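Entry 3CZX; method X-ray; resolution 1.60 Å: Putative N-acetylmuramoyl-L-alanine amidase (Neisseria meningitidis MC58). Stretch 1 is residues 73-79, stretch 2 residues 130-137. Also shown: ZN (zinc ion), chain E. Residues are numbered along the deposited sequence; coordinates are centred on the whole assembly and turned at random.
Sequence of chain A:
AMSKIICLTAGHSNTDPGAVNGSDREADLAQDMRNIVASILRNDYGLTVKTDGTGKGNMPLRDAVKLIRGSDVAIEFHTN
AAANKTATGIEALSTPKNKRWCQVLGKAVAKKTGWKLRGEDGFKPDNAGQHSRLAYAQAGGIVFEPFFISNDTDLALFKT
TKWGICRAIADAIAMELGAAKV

Stretch 1, residues 73-79: VAIEFHT
Stretch 2, residues 130-137: QHSRLAYA

Stretch 1 is an extended strand from Val 73 on (phi/psi about -109 to -137/122 to 141 over Val 73 to Glu 76, Phe 77 -85/131, His 78 -137/169), so that side chains alternate: Ala 74, Glu 76 and His 78 point toward stretch 2, whereas Ile 75 points away. Stretch 2 begins as loop and enters a helix at Leu 134, and the contact buries 318 Å² in total.

Gln 130 (-132/111) makes no contact. His 131 (-163/144; chi1 t, chi2 -87°) directs its ring edge at the face of the His 78 ring, with centroids 4.5 Å apart, planes at 82° and CE1 of His 131 3.4 Å from CE1 of His 78. Its NE2 lies 2.9 Å from water 1, which donates to O of Thr 79 (3.0 Å) and binds zinc at 2.2 Å; ND1 of His 78 (chi1 m, chi2 -103°) binds the same ion at 2.2 Å. The imidazole of His 131 thus offers ND1 and NE2 for polar contacts and CE1 for the aromatic one. Ser 132 (-54/-29; chi1 p) places OG 2.7 Å from water 2, another zinc ligand.

A type I turn from His 131 to Leu 134, closed by Leu 134 N to His 131 O (3.0 Å), brings Arg 133 (-118/28) to the N-cap position, where its N donates to His 131 ND1 (2.8 Å). Its m, m, m side chain, with chi4 -170°, forms a two-pronged salt bridge with Glu 76 (chi1 t, chi2 t, chi3 93°): NE to OE1 and NH2 to OE2, both 2.8 Å. OE1 also accepts from His 78 NE2 (2.8 Å), so the buried carboxylate holds NE2 of the imidazole whose ND1 faces the zinc.

Leu 134, Ala 135 and Ala 137 stay out of reach; Ala 137 N makes a weak hydrogen bond to Arg 133 O (3.4 Å). In the first turn of the helix, Tyr 136 (-65/-45; chi1 t, chi2 104°), its N bonded to Arg 133 O (2.8 Å), lays its ring face against Glu 76, whose CB sits 3.7 Å from the ring centroid; their CA atoms are 8.2 Å apart. Its OH reaches C of Ile 75 at 3.4 Å and lies 4.1 Å from CB of Ala 74, a small side chain that points toward it.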

# COMPACT_ATOMS: atom_id res chain seq x y z
N VAL A 73 -12.85 -18.95 -4.59
CA VAL A 73 -13.04 -18.20 -3.35
C VAL A 73 -13.17 -16.71 -3.73
O VAL A 73 -12.52 -16.27 -4.66
CB VAL A 73 -11.91 -18.45 -2.34
CG1 VAL A 73 -10.59 -17.92 -2.86
CG2 VAL A 73 -12.29 -17.87 -0.97
N ALA A 74 -14.06 -16.00 -3.04
CA ALA A 74 -14.31 -14.58 -3.27
C ALA A 74 -14.32 -13.86 -1.93
O ALA A 74 -15.08 -14.23 -1.04
CB ALA A 74 -15.64 -14.34 -3.97
N ILE A 75 -13.47 -12.84 -1.79
CA ILE A 75 -13.29 -12.11 -0.55
C ILE A 75 -13.40 -10.60 -0.78
O ILE A 75 -12.71 -10.05 -1.68
CB ILE A 75 -11.86 -12.39 0.03
CG1 ILE A 75 -11.66 -13.89 0.26
CG2 ILE A 75 -11.68 -11.63 1.34
CD1 ILE A 75 -10.20 -14.35 0.24
N GLU A 76 -14.27 -9.95 -0.03
CA GLU A 76 -14.33 -8.49 -0.00
C GLU A 76 -13.82 -7.95 1.32
O GLU A 76 -14.34 -8.29 2.40
CB GLU A 76 -15.76 -7.97 -0.26
CG GLU A 76 -15.74 -6.48 -0.40
CD GLU A 76 -16.97 -5.94 -1.00
OE1 GLU A 76 -17.87 -5.58 -0.20
OE2 GLU A 76 -17.02 -5.86 -2.25
N PHE A 77 -12.81 -7.10 1.26
CA PHE A 77 -12.15 -6.60 2.44
C PHE A 77 -12.90 -5.38 2.99
O PHE A 77 -13.25 -4.46 2.25
CB PHE A 77 -10.68 -6.25 2.16
CG PHE A 77 -9.84 -7.44 1.76
CD1 PHE A 77 -9.24 -8.26 2.69
CD2 PHE A 77 -9.65 -7.72 0.43
CE1 PHE A 77 -8.45 -9.34 2.28
CE2 PHE A 77 -8.88 -8.83 -0.00
CZ PHE A 77 -8.31 -9.62 0.93
N HIS A 78 -13.14 -5.44 4.28
CA HIS A 78 -13.79 -4.39 5.06
C HIS A 78 -13.05 -4.22 6.38
O HIS A 78 -12.17 -5.03 6.70
CB HIS A 78 -15.21 -4.80 5.41
CG HIS A 78 -16.17 -4.67 4.28
ND1 HIS A 78 -17.07 -3.63 4.19
CD2 HIS A 78 -16.35 -5.43 3.17
CE1 HIS A 78 -17.75 -3.73 3.06
NE2 HIS A 78 -17.34 -4.82 2.43
N THR A 79 -13.38 -3.15 7.12
CA THR A 79 -13.01 -3.05 8.52
C THR A 79 -14.27 -3.04 9.37
O THR A 79 -15.31 -2.46 8.95
CB THR A 79 -12.19 -1.77 8.86
OG1 THR A 79 -12.96 -0.61 8.54
CG2 THR A 79 -10.96 -1.70 8.04
N GLN A 130 -25.41 -8.86 10.10
CA GLN A 130 -25.90 -7.51 9.87
C GLN A 130 -24.76 -6.74 9.20
O GLN A 130 -23.73 -6.51 9.82
CB GLN A 130 -26.32 -6.84 11.18
CG GLN A 130 -25.20 -6.67 12.22
CD GLN A 130 -25.72 -6.65 13.66
OE1 GLN A 130 -26.12 -7.68 14.21
NE2 GLN A 130 -25.73 -5.45 14.27
N HIS A 131 -24.92 -6.39 7.93
CA HIS A 131 -23.82 -5.76 7.17
C HIS A 131 -24.31 -5.05 5.91
O HIS A 131 -25.21 -5.54 5.24
CB HIS A 131 -22.74 -6.80 6.82
CG HIS A 131 -21.42 -6.19 6.43
ND1 HIS A 131 -21.13 -5.81 5.14
CD2 HIS A 131 -20.34 -5.87 7.18
CE1 HIS A 131 -19.92 -5.28 5.10
NE2 HIS A 131 -19.42 -5.30 6.33
N SER A 132 -23.69 -3.92 5.56
CA SER A 132 -23.98 -3.23 4.28
C SER A 132 -23.83 -4.11 3.04
O SER A 132 -24.51 -3.90 2.02
CB SER A 132 -23.11 -1.96 4.13
OG SER A 132 -21.77 -2.24 3.74
N ARG A 133 -22.94 -5.10 3.11
CA ARG A 133 -22.69 -6.01 2.02
C ARG A 133 -23.05 -7.44 2.41
O ARG A 133 -22.49 -8.41 1.88
CB ARG A 133 -21.22 -5.93 1.59
CG ARG A 133 -20.80 -4.54 1.11
CD ARG A 133 -21.28 -4.30 -0.31
NE ARG A 133 -20.30 -4.74 -1.29
CZ ARG A 133 -20.36 -4.49 -2.59
NH1 ARG A 133 -21.40 -3.85 -3.12
NH2 ARG A 133 -19.38 -4.92 -3.39
N LEU A 134 -24.01 -7.59 3.34
CA LEU A 134 -24.55 -8.91 3.68
C LEU A 134 -24.95 -9.67 2.43
O LEU A 134 -24.75 -10.89 2.35
CB LEU A 134 -25.75 -8.76 4.62
CG LEU A 134 -26.35 -10.03 5.23
CD1 LEU A 134 -25.33 -10.82 6.04
CD2 LEU A 134 -27.53 -9.62 6.11
N ALA A 135 -25.49 -8.96 1.43
CA ALA A 135 -25.85 -9.60 0.13
C ALA A 135 -24.69 -10.33 -0.55
O ALA A 135 -24.89 -11.37 -1.20
CB ALA A 135 -26.46 -8.57 -0.83
N TYR A 136 -23.48 -9.78 -0.40
CA TYR A 136 -22.23 -10.38 -0.92
C TYR A 136 -21.96 -11.70 -0.20
O TYR A 136 -21.64 -12.70 -0.84
CB TYR A 136 -21.07 -9.40 -0.69
CG TYR A 136 -19.73 -9.70 -1.35
CD1 TYR A 136 -19.31 -8.99 -2.48
CD2 TYR A 136 -18.83 -10.59 -0.77
CE1 TYR A 136 -18.06 -9.22 -3.06
CE2 TYR A 136 -17.62 -10.85 -1.35
CZ TYR A 136 -17.22 -10.15 -2.49
OH TYR A 136 -15.97 -10.34 -3.06
N ALA A 137 -22.11 -11.68 1.12
CA ALA A 137 -21.96 -12.89 1.94
C ALA A 137 -23.05 -13.91 1.61
O ALA A 137 -22.76 -15.09 1.40
CB ALA A 137 -21.99 -12.53 3.45
ZN ZN E . -17.59 -1.97 5.53
O HOH W 1 -17.73 -3.20 7.36
O HOH W 2 -19.87 -2.19 5.68